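Periplasmic binding protein (Veillonella parvula, PDB 4LJS) probably captures a ligand, perhaps an iron-bearing chelate or cobalamin as its relatives do, for uptake by a membrane transporter. Local coordinates at residues 65-76 with 87-98; 108-118 with 134-143. One frame throughout, in Å; residues are numbered along the deposited sequence.

Overall arrangement
From the N terminus, strand 47-50 and helix 52-60 come before the first contact. Interaction 1 then closes a short loop: residues 87-98 return over 65-76, so that the chain beyond helix 84-89 borders strand 67-71, an outermost strand of the four-stranded parallel sheet. Helix 100-106 follows, and interaction 2 pairs strand 110-113 with 135-138, the last strand on the other side of that sheet, around the short helix 126-130. The two contacts stand in series, neither nested nor crossed, with centres about 16 Å apart and nearest atoms about 6 Å apart. Strand 47-50 lies between strands 67-71 and 110-113, joining both contacts into one sheet.

Interaction 1 of 2, residues 65-76 with 87-98; sequences DRIVAGMGIPDR and YDKIPYKDLKYA
The Y87 ring meets I73 and R76 obliquely, with I73 CD1 3.8 Å from Y87 CE1; K93 CE of its own segment lies over one face, offset toward the rim, and a water sits in plane at the edge. That water takes a hydrogen bond from I73 N, is hydrogen-bonded to Y87 OH and lies close to G70 O. The Y92 ring presents its edge to V68 O and runs alongside V68, whose CG1 lies 3.8 Å from Y92 CD2. Y92 CD1 in turn covers the centre of one face of the Y97 ring.

Two backbone bonds make the single bridge between A69 and Y92: Y92 N gives to V68 O at 3.1 Å, and G70 N to Y92 O at 2.8 Å. I90 CG2, anti to its own backbone N, comes within 3.4 Å of G70 N, and a CB on G70 would press on I90 CD1. In the selenomethionine M71, CG stands anti to the carbonyl carbon (chi1 -58°) and the chain runs on extended at chi2, which puts SE 3.6 Å from Y97 CB. Helix 100-106 adds M106 against A69, Y92 and Y97.

R76 grips D88 side-on: NE gives to OD1 at 2.9 Å, nearly straight at 169°, and NH2 to the syn lone pair of OD2 at 2.7 Å, with guanidinium and carboxylate planes 37° apart. K89 NZ forms a salt bridge with D65 OD1. The first pair ties the end of helix 84-89 to the chain after strand 67-71, the second to the turn before it. Each carboxylate faces a basic partner, which would be expected to favour its ionised form.

Interaction 2 of 2, residues 108-118 with 134-143; sequences PDLLVGWKSTF and ANVYIAESSL. With GOL (glycerol), chain B.
Strands 110-113 and 135-138 are the two parallel strands of a beta-alpha-beta unit, joined through helix 126-130, and five backbone bonds stitch them from D109 O to A139 N. Among them are N135 N to D109 O, Y137 N to L111 O, at 2.9 Å, and G113 N to Y137 O. On the L111 and V136 face, V136 CG1 sits over the centre of the F118 ring, 6° off the normal and 3.5 Å from its centroid, while T117 CB covers the opposite face. V136 CG1 is placed there by standing anti to the backbone N (chi1 172°). The unit forms one flank of the parallel sheet; on its other face Y137 OH bonds D160 of helix 151-164. Past the strand ends, S142 CB lies over one face of W114, whose NE1 bonds N53. With the indole at W114 cut back to an alanine, S142 CB would probably lose its aromatic cover and N53 OD1 its N-H partner. S142 OG accepts from K115 N at 3.0 Å and donates to A139 O. Glycerol, probably from crystallisation, bridges the two segments beyond the strand ends, its O3 accepting from S116 N and donating to S142 O at 3.0 Å.

Interaction 1 of 2, residues 65-76 with 87-98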
loop_
_atom_site.group_PDB
_atom_site.type_symbol
_atom_site.label_atom_id
_atom_site.label_comp_id
_atom_site.label_asym_id
_atom_site.label_seq_id
_atom_site.Cartn_x
_atom_site.Cartn_y
_atom_site.Cartn_z
ATOM N N ASP A 65 15.299 -12.575 2.210
ATOM C CA ASP A 65 15.751 -13.965 2.207
ATOM C C ASP A 65 14.871 -14.871 3.049
ATOM O O ASP A 65 14.860 -16.074 2.845
ATOM C CB ASP A 65 17.192 -14.074 2.700
ATOM C CG ASP A 65 18.191 -13.889 1.594
ATOM O OD1 ASP A 65 17.819 -14.120 0.423
ATOM O OD2 ASP A 65 19.348 -13.521 1.891
ATOM N N ARG A 66 14.142 -14.297 4.003
ATOM C CA ARG A 66 13.315 -15.105 4.896
ATOM C C ARG A 66 11.962 -15.465 4.276
ATOM O O ARG A 66 11.237 -16.314 4.794
ATOM C CB ARG A 66 13.153 -14.419 6.260
ATOM C CG ARG A 66 14.487 -14.250 6.979
ATOM C CD ARG A 66 14.371 -13.573 8.330
ATOM N NE ARG A 66 15.679 -13.498 8.981
ATOM C CZ ARG A 66 16.110 -14.361 9.896
ATOM N NH1 ARG A 66 15.327 -15.355 10.296
ATOM N NH2 ARG A 66 17.317 -14.222 10.428
ATOM N N ILE A 67 11.640 -14.834 3.150
ATOM C CA ILE A 67 10.387 -15.106 2.459
ATOM C C ILE A 67 10.452 -16.395 1.628
ATOM O O ILE A 67 11.257 -16.512 0.701
ATOM C CB ILE A 67 10.000 -13.952 1.524
ATOM C CG1 ILE A 67 9.872 -12.640 2.299
ATOM C CG2 ILE A 67 8.710 -14.290 0.785
ATOM C CD1 ILE A 67 9.579 -11.434 1.413
ATOM N N VAL A 68 9.596 -17.355 1.959
ATOM C CA VAL A 68 9.487 -18.580 1.178
ATOM C C VAL A 68 8.493 -18.389 0.041
ATOM O O VAL A 68 8.751 -18.784 -1.100
ATOM C CB VAL A 68 9.074 -19.784 2.049
ATOM C CG1 VAL A 68 8.789 -21.009 1.172
ATOM C CG2 VAL A 68 10.172 -20.098 3.052
ATOM N N ALA A 69 7.361 -17.763 0.352
ATOM C CA ALA A 69 6.365 -17.460 -0.664
ATOM C C ALA A 69 5.961 -15.990 -0.617
ATOM O O ALA A 69 5.661 -15.443 0.452
ATOM C CB ALA A 69 5.149 -18.363 -0.513
ATOM N N GLY A 70 5.982 -15.350 -1.781
ATOM C CA GLY A 70 5.582 -13.959 -1.913
ATOM C C GLY A 70 4.638 -13.899 -3.088
ATOM O O GLY A 70 5.064 -13.750 -4.239
HETATM N N MSE A 71 3.348 -14.038 -2.805
HETATM C CA MSE A 71 2.377 -14.260 -3.870
HETATM C C MSE A 71 1.457 -13.062 -4.056
HETATM O O MSE A 71 1.112 -12.386 -3.093
HETATM C CB MSE A 71 1.563 -15.526 -3.579
HETATM C CG MSE A 71 2.433 -16.773 -3.424
HETATM SE SE MSE A 71 1.461 -18.383 -2.871
HETATM C CE MSE A 71 1.633 -18.144 -0.955
ATOM N N GLY A 72 1.067 -12.792 -5.299
ATOM C CA GLY A 72 0.084 -11.753 -5.555
ATOM C C GLY A 72 0.551 -10.531 -6.330
ATOM O O GLY A 72 -0.255 -9.659 -6.644
ATOM N N ILE A 73 1.842 -10.448 -6.637
ATOM C CA ILE A 73 2.317 -9.414 -7.552
ATOM C C ILE A 73 2.416 -9.989 -8.970
ATOM O O ILE A 73 3.107 -10.976 -9.200
ATOM C CB ILE A 73 3.680 -8.846 -7.121
ATOM C CG1 ILE A 73 3.661 -8.468 -5.641
ATOM C CG2 ILE A 73 4.053 -7.641 -7.970
ATOM C CD1 ILE A 73 4.978 -7.930 -5.136
ATOM N N PRO A 74 1.721 -9.366 -9.932
ATOM C CA PRO A 74 1.632 -9.901 -11.293
ATOM C C PRO A 74 2.962 -9.959 -12.035
ATOM O O PRO A 74 3.095 -10.770 -12.941
ATOM C CB PRO A 74 0.695 -8.913 -12.004
ATOM C CG PRO A 74 -0.027 -8.213 -10.916
ATOM C CD PRO A 74 0.918 -8.144 -9.767
ATOM N N ASP A 75 3.913 -9.108 -11.674
ATOM C CA ASP A 75 5.191 -9.048 -12.379
ATOM C C ASP A 75 6.230 -8.254 -11.585
ATOM O O ASP A 75 5.879 -7.372 -10.810
ATOM C CB ASP A 75 5.002 -8.400 -13.746
ATOM C CG ASP A 75 6.268 -8.410 -14.565
ATOM O OD1 ASP A 75 7.005 -9.417 -14.495
ATOM O OD2 ASP A 75 6.531 -7.415 -15.267
ATOM N N ARG A 76 7.505 -8.562 -11.798
ATOM C CA ARG A 76 8.600 -7.859 -11.125
ATOM C C ARG A 76 8.634 -6.350 -11.402
ATOM O O ARG A 76 9.118 -5.580 -10.573
ATOM C CB ARG A 76 9.950 -8.500 -11.490
ATOM C CG ARG A 76 10.300 -8.435 -12.976
ATOM C CD ARG A 76 11.505 -9.300 -13.314
ATOM N NE ARG A 76 12.666 -9.048 -12.457
ATOM C CZ ARG A 76 13.546 -8.065 -12.649
ATOM N NH1 ARG A 76 13.397 -7.217 -13.661
ATOM N NH2 ARG A 76 14.578 -7.925 -11.821
ATOM N N TYR A 87 13.202 -9.643 -4.761
ATOM C CA TYR A 87 11.941 -10.204 -5.224
ATOM C C TYR A 87 12.154 -11.443 -6.084
ATOM O O TYR A 87 11.492 -12.466 -5.878
ATOM C CB TYR A 87 11.126 -9.177 -6.014
ATOM C CG TYR A 87 9.830 -9.764 -6.526
ATOM C CD1 TYR A 87 8.776 -10.014 -5.658
ATOM C CD2 TYR A 87 9.667 -10.090 -7.872
ATOM C CE1 TYR A 87 7.590 -10.573 -6.115
ATOM C CE2 TYR A 87 8.486 -10.638 -8.339
ATOM C CZ TYR A 87 7.449 -10.878 -7.455
ATOM O OH TYR A 87 6.269 -11.429 -7.911
ATOM N N ASP A 88 13.084 -11.343 -7.036
ATOM C CA ASP A 88 13.367 -12.440 -7.962
ATOM C C ASP A 88 13.792 -13.725 -7.252
ATOM O O ASP A 88 13.574 -14.817 -7.768
ATOM C CB ASP A 88 14.452 -12.045 -8.982
ATOM C CG ASP A 88 14.013 -10.913 -9.909
ATOM O OD1 ASP A 88 12.796 -10.666 -10.041
ATOM O OD2 ASP A 88 14.893 -10.273 -10.518
ATOM N N LYS A 89 14.399 -13.602 -6.077
ATOM C CA LYS A 89 14.895 -14.783 -5.367
ATOM C C LYS A 89 13.804 -15.579 -4.646
ATOM O O LYS A 89 14.025 -16.718 -4.248
ATOM C CB LYS A 89 15.973 -14.394 -4.362
ATOM C CG LYS A 89 17.308 -14.006 -4.969
ATOM C CD LYS A 89 18.316 -13.756 -3.859
ATOM C CE LYS A 89 18.305 -14.905 -2.844
ATOM N NZ LYS A 89 19.096 -14.611 -1.612
ATOM N N ILE A 90 12.641 -14.970 -4.448
ATOM C CA ILE A 90 11.557 -15.637 -3.730
ATOM C C ILE A 90 11.138 -16.900 -4.473
ATOM O O ILE A 90 10.752 -16.838 -5.640
ATOM C CB ILE A 90 10.358 -14.696 -3.530
ATOM C CG1 ILE A 90 10.774 -13.494 -2.669
ATOM C CG2 ILE A 90 9.181 -15.426 -2.876
ATOM C CD1 ILE A 90 9.729 -12.390 -2.645
ATOM N N PRO A 91 11.254 -18.060 -3.803
ATOM C CA PRO A 91 10.936 -19.377 -4.369
ATOM C C PRO A 91 9.507 -19.508 -4.931
ATOM O O PRO A 91 9.354 -19.952 -6.065
ATOM C CB PRO A 91 11.133 -20.320 -3.177
ATOM C CG PRO A 91 12.142 -19.627 -2.321
ATOM C CD PRO A 91 11.821 -18.166 -2.446
ATOM N N TYR A 92 8.486 -19.140 -4.163
ATOM C CA TYR A 92 7.104 -19.311 -4.622
ATOM C C TYR A 92 6.425 -17.968 -4.839
ATOM O O TYR A 92 6.277 -17.190 -3.898
ATOM C CB TYR A 92 6.282 -20.118 -3.610
ATOM C CG TYR A 92 6.739 -21.545 -3.367
ATOM C CD1 TYR A 92 6.290 -22.589 -4.173
ATOM C CD2 TYR A 92 7.598 -21.850 -2.317
ATOM C CE1 TYR A 92 6.702 -23.917 -3.945
ATOM C CE2 TYR A 92 8.018 -23.165 -2.079
ATOM C CZ TYR A 92 7.564 -24.194 -2.893
ATOM O OH TYR A 92 7.974 -25.491 -2.648
ATOM N N LYS A 93 5.987 -17.709 -6.068
ATOM C CA LYS A 93 5.321 -16.447 -6.409
ATOM C C LYS A 93 3.916 -16.638 -6.986
ATOM O O LYS A 93 3.072 -15.756 -6.870
ATOM C CB LYS A 93 6.136 -15.668 -7.447
ATOM C CG LYS A 93 7.460 -15.094 -6.981
ATOM C CD LYS A 93 8.238 -14.602 -8.203
ATOM C CE LYS A 93 9.615 -14.079 -7.843
ATOM N NZ LYS A 93 10.589 -15.178 -7.582
ATOM N N ASP A 94 3.686 -17.765 -7.649
ATOM C CA ASP A 94 2.451 -17.982 -8.401
ATOM C C ASP A 94 1.233 -18.184 -7.492
ATOM O O ASP A 94 1.285 -18.970 -6.535
ATOM C CB ASP A 94 2.616 -19.190 -9.320
ATOM C CG ASP A 94 1.608 -19.209 -10.445
ATOM O OD1 ASP A 94 0.407 -19.412 -10.167
ATOM O OD2 ASP A 94 2.020 -19.039 -11.614
ATOM N N LEU A 95 0.138 -17.488 -7.811
ATOM C CA LEU A 95 -1.100 -17.559 -7.021
ATOM C C LEU A 95 -1.726 -18.948 -6.966
ATOM O O LEU A 95 -2.597 -19.200 -6.134
ATOM C CB LEU A 95 -2.143 -16.563 -7.535
ATOM C CG LEU A 95 -1.899 -15.115 -7.114
ATOM C CD1 LEU A 95 -2.855 -14.181 -7.856
ATOM C CD2 LEU A 95 -2.049 -14.976 -5.597
ATOM N N LYS A 96 -1.303 -19.848 -7.849
ATOM C CA LYS A 96 -1.803 -21.218 -7.783
ATOM C C LYS A 96 -1.268 -21.931 -6.540
ATOM O O LYS A 96 -1.719 -23.025 -6.218
ATOM C CB LYS A 96 -1.509 -22.008 -9.066
ATOM C CG LYS A 96 -0.079 -22.514 -9.217
ATOM C CD LYS A 96 0.186 -22.930 -10.665
ATOM C CE LYS A 96 1.428 -23.799 -10.787
ATOM N NZ LYS A 96 2.577 -23.255 -10.017
ATOM N N TYR A 97 -0.334 -21.297 -5.832
ATOM C CA TYR A 97 0.155 -21.830 -4.557
ATOM C C TYR A 97 -0.576 -21.231 -3.359
ATOM O O TYR A 97 -0.348 -21.647 -2.221
ATOM C CB TYR A 97 1.665 -21.610 -4.392
ATOM C CG TYR A 97 2.518 -22.370 -5.380
ATOM C CD1 TYR A 97 2.640 -23.754 -5.303
ATOM C CD2 TYR A 97 3.212 -21.702 -6.385
ATOM C CE1 TYR A 97 3.426 -24.458 -6.212
ATOM C CE2 TYR A 97 4.003 -22.395 -7.298
ATOM C CZ TYR A 97 4.107 -23.768 -7.206
ATOM O OH TYR A 97 4.888 -24.448 -8.110
ATOM N N ALA A 98 -1.451 -20.262 -3.615
ATOM C CA ALA A 98 -2.173 -19.585 -2.544
ATOM C C ALA A 98 -3.395 -20.395 -2.148
ATOM O O ALA A 98 -4.530 -19.971 -2.341
ATOM C CB ALA A 98 -2.572 -18.144 -2.955
HETATM O O HOH W 1 4.328 -12.438 -6.284
HETATM O O HOH W 2 2.004 -13.706 -7.867
#

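Interaction 2 of 2, residues 108-118 with 134-143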
loop_
_atom_site.group_PDB
_atom_site.type_symbol
_atom_site.label_atom_id
_atom_site.label_comp_id
_atom_site.label_asym_id
_atom_site.label_seq_id
_atom_site.Cartn_x
_atom_site.Cartn_y
_atom_site.Cartn_z
ATOM N N PRO A 108 5.280 -22.585 7.000
ATOM C CA PRO A 108 5.704 -21.242 7.396
ATOM C C PRO A 108 5.767 -21.133 8.917
ATOM O O PRO A 108 5.114 -21.912 9.618
ATOM C CB PRO A 108 4.569 -20.365 6.876
ATOM C CG PRO A 108 3.357 -21.256 6.982
ATOM C CD PRO A 108 3.860 -22.621 6.593
ATOM N N ASP A 109 6.548 -20.186 9.421
ATOM C CA ASP A 109 6.492 -19.870 10.836
ATOM C C ASP A 109 5.875 -18.479 11.039
ATOM O O ASP A 109 5.555 -18.084 12.154
ATOM C CB ASP A 109 7.866 -20.044 11.533
ATOM C CG ASP A 109 8.964 -19.172 10.937
ATOM O OD1 ASP A 109 8.680 -18.345 10.041
ATOM O OD2 ASP A 109 10.125 -19.312 11.385
ATOM N N LEU A 110 5.695 -17.753 9.942
ATOM C CA LEU A 110 4.930 -16.511 9.955
ATOM C C LEU A 110 4.178 -16.369 8.643
ATOM O O LEU A 110 4.749 -16.568 7.563
ATOM C CB LEU A 110 5.836 -15.290 10.178
ATOM C CG LEU A 110 5.192 -13.911 9.955
ATOM C CD1 LEU A 110 4.061 -13.602 10.949
ATOM C CD2 LEU A 110 6.232 -12.795 9.970
ATOM N N LEU A 111 2.892 -16.052 8.739
ATOM C CA LEU A 111 2.107 -15.705 7.557
ATOM C C LEU A 111 1.660 -14.254 7.682
ATOM O O LEU A 111 1.117 -13.850 8.715
ATOM C CB LEU A 111 0.898 -16.633 7.374
ATOM C CG LEU A 111 1.198 -18.138 7.299
ATOM C CD1 LEU A 111 1.171 -18.750 8.684
ATOM C CD2 LEU A 111 0.231 -18.857 6.365
ATOM N N VAL A 112 1.912 -13.471 6.638
ATOM C CA VAL A 112 1.537 -12.062 6.633
ATOM C C VAL A 112 0.547 -11.811 5.502
ATOM O O VAL A 112 0.812 -12.132 4.340
ATOM C CB VAL A 112 2.766 -11.158 6.449
ATOM C CG1 VAL A 112 2.356 -9.683 6.497
ATOM C CG2 VAL A 112 3.831 -11.473 7.502
ATOM N N GLY A 113 -0.607 -11.255 5.835
ATOM C CA GLY A 113 -1.598 -11.000 4.808
ATOM C C GLY A 113 -2.680 -10.020 5.203
ATOM O O GLY A 113 -2.472 -9.127 6.029
ATOM N N TRP A 114 -3.845 -10.203 4.595
ATOM C CA TRP A 114 -4.989 -9.344 4.816
ATOM C C TRP A 114 -6.055 -10.079 5.621
ATOM O O TRP A 114 -5.947 -11.289 5.859
ATOM C CB TRP A 114 -5.565 -8.885 3.473
ATOM C CG TRP A 114 -4.658 -7.977 2.707
ATOM C CD1 TRP A 114 -3.366 -7.663 3.014
ATOM C CD2 TRP A 114 -4.972 -7.252 1.503
ATOM N NE1 TRP A 114 -2.856 -6.794 2.082
ATOM C CE2 TRP A 114 -3.820 -6.523 1.145
ATOM C CE3 TRP A 114 -6.118 -7.142 0.704
ATOM C CZ2 TRP A 114 -3.774 -5.701 0.014
ATOM C CZ3 TRP A 114 -6.071 -6.330 -0.419
ATOM C CH2 TRP A 114 -4.904 -5.619 -0.753
ATOM N N LYS A 115 -7.081 -9.341 6.038
ATOM C CA LYS A 115 -8.201 -9.917 6.782
ATOM C C LYS A 115 -8.784 -11.146 6.078
ATOM O O LYS A 115 -9.033 -12.172 6.712
ATOM C CB LYS A 115 -9.293 -8.860 6.996
ATOM C CG LYS A 115 -10.664 -9.399 7.432
ATOM C CD LYS A 115 -11.684 -8.262 7.490
ATOM C CE LYS A 115 -12.924 -8.556 6.656
ATOM N NZ LYS A 115 -13.704 -7.311 6.362
ATOM N N SER A 116 -8.977 -11.044 4.766
ATOM C CA SER A 116 -9.573 -12.127 3.984
ATOM C C SER A 116 -8.646 -13.329 3.787
ATOM O O SER A 116 -9.096 -14.401 3.395
ATOM C CB SER A 116 -10.015 -11.610 2.613
ATOM O OG SER A 116 -8.877 -11.235 1.844
ATOM N N THR A 117 -7.356 -13.152 4.040
ATOM C CA THR A 117 -6.400 -14.236 3.823
ATOM C C THR A 117 -6.577 -15.377 4.829
ATOM O O THR A 117 -6.322 -16.542 4.516
ATOM C CB THR A 117 -4.940 -13.740 3.920
ATOM O OG1 THR A 117 -4.770 -12.558 3.131
ATOM C CG2 THR A 117 -3.968 -14.810 3.441
ATOM N N PHE A 118 -7.022 -15.041 6.035
ATOM C CA PHE A 118 -6.946 -15.980 7.148
ATOM C C PHE A 118 -8.300 -16.452 7.670
ATOM O O PHE A 118 -8.638 -16.280 8.838
ATOM C CB PHE A 118 -6.077 -15.383 8.254
ATOM C CG PHE A 118 -4.700 -15.015 7.778
ATOM C CD1 PHE A 118 -3.783 -16.009 7.445
ATOM C CD2 PHE A 118 -4.333 -13.687 7.624
ATOM C CE1 PHE A 118 -2.519 -15.681 6.986
ATOM C CE2 PHE A 118 -3.066 -13.352 7.163
ATOM C CZ PHE A 118 -2.155 -14.352 6.851
ATOM N N ALA A 134 3.115 -21.468 14.405
ATOM C CA ALA A 134 3.378 -20.355 13.509
ATOM C C ALA A 134 2.580 -19.149 13.971
ATOM O O ALA A 134 1.618 -19.275 14.733
ATOM C CB ALA A 134 3.006 -20.710 12.081
ATOM N N ASN A 135 2.992 -17.978 13.509
ATOM C CA ASN A 135 2.276 -16.748 13.798
ATOM C C ASN A 135 1.606 -16.175 12.562
ATOM O O ASN A 135 1.974 -16.505 11.429
ATOM C CB ASN A 135 3.225 -15.728 14.415
ATOM C CG ASN A 135 3.542 -16.051 15.846
ATOM O OD1 ASN A 135 2.633 -16.215 16.660
ATOM N ND2 ASN A 135 4.825 -16.183 16.163
ATOM N N VAL A 136 0.616 -15.319 12.790
ATOM C CA VAL A 136 -0.095 -14.637 11.708
ATOM C C VAL A 136 -0.100 -13.133 11.992
ATOM O O VAL A 136 -0.353 -12.710 13.120
ATOM C CB VAL A 136 -1.547 -15.144 11.589
ATOM C CG1 VAL A 136 -2.353 -14.296 10.596
ATOM C CG2 VAL A 136 -1.565 -16.620 11.193
ATOM N N TYR A 137 0.222 -12.335 10.981
ATOM C CA TYR A 137 0.096 -10.891 11.093
ATOM C C TYR A 137 -0.795 -10.370 9.975
ATOM O O TYR A 137 -0.596 -10.701 8.807
ATOM C CB TYR A 137 1.458 -10.188 11.067
ATOM C CG TYR A 137 1.323 -8.693 11.227
ATOM C CD1 TYR A 137 1.060 -8.135 12.473
ATOM C CD2 TYR A 137 1.427 -7.838 10.133
ATOM C CE1 TYR A 137 0.918 -6.767 12.636
ATOM C CE2 TYR A 137 1.285 -6.454 10.286
ATOM C CZ TYR A 137 1.029 -5.929 11.541
ATOM O OH TYR A 137 0.881 -4.566 11.714
ATOM N N ILE A 138 -1.773 -9.554 10.353
ATOM C CA ILE A 138 -2.792 -9.064 9.432
ATOM C C ILE A 138 -2.713 -7.538 9.285
ATOM O O ILE A 138 -2.642 -6.818 10.282
ATOM C CB ILE A 138 -4.191 -9.490 9.938
ATOM C CG1 ILE A 138 -4.316 -11.015 9.860
ATOM C CG2 ILE A 138 -5.304 -8.808 9.145
ATOM C CD1 ILE A 138 -5.536 -11.576 10.565
ATOM N N ALA A 139 -2.706 -7.046 8.046
ATOM C CA ALA A 139 -2.698 -5.599 7.805
ATOM C C ALA A 139 -3.969 -4.945 8.342
ATOM O O ALA A 139 -5.075 -5.275 7.909
ATOM C CB ALA A 139 -2.556 -5.306 6.330
ATOM N N GLU A 140 -3.816 -4.011 9.274
ATOM C CA GLU A 140 -4.972 -3.308 9.821
ATOM C C GLU A 140 -5.773 -2.552 8.749
ATOM O O GLU A 140 -6.992 -2.441 8.842
ATOM C CB GLU A 140 -4.555 -2.351 10.943
ATOM C CG GLU A 140 -5.735 -1.693 11.622
ATOM C CD GLU A 140 -5.327 -0.604 12.595
ATOM O OE1 GLU A 140 -4.114 -0.310 12.695
ATOM O OE2 GLU A 140 -6.230 -0.041 13.256
ATOM N N SER A 141 -5.098 -2.045 7.725
ATOM C CA SER A 141 -5.795 -1.292 6.682
ATOM C C SER A 141 -6.596 -2.176 5.723
ATOM O O SER A 141 -7.261 -1.669 4.813
ATOM C CB SER A 141 -4.815 -0.434 5.891
ATOM O OG SER A 141 -3.941 -1.248 5.134
ATOM N N SER A 142 -6.538 -3.493 5.922
ATOM C CA SER A 142 -7.339 -4.416 5.124
ATOM C C SER A 142 -8.651 -4.847 5.811
ATOM O O SER A 142 -9.379 -5.688 5.283
ATOM C CB SER A 142 -6.518 -5.655 4.772
ATOM O OG SER A 142 -6.345 -6.485 5.908
ATOM N N LEU A 143 -8.955 -4.271 6.972
ATOM C CA LEU A 143 -10.079 -4.754 7.787
ATOM C C LEU A 143 -11.456 -4.326 7.279
ATOM O O LEU A 143 -12.477 -4.844 7.732
ATOM C CB LEU A 143 -9.921 -4.333 9.255
ATOM C CG LEU A 143 -8.714 -4.903 10.004
ATOM C CD1 LEU A 143 -8.617 -4.283 11.394
ATOM C CD2 LEU A 143 -8.793 -6.415 10.086
HETATM C C1 GOL B . -10.642 -6.920 1.019
HETATM O O1 GOL B . -11.974 -7.005 1.475
HETATM C C2 GOL B . -9.918 -8.210 1.385
HETATM O O2 GOL B . -9.332 -8.787 0.236
HETATM C C3 GOL B . -8.850 -7.939 2.444
HETATM O O3 GOL B . -9.287 -8.253 3.747
#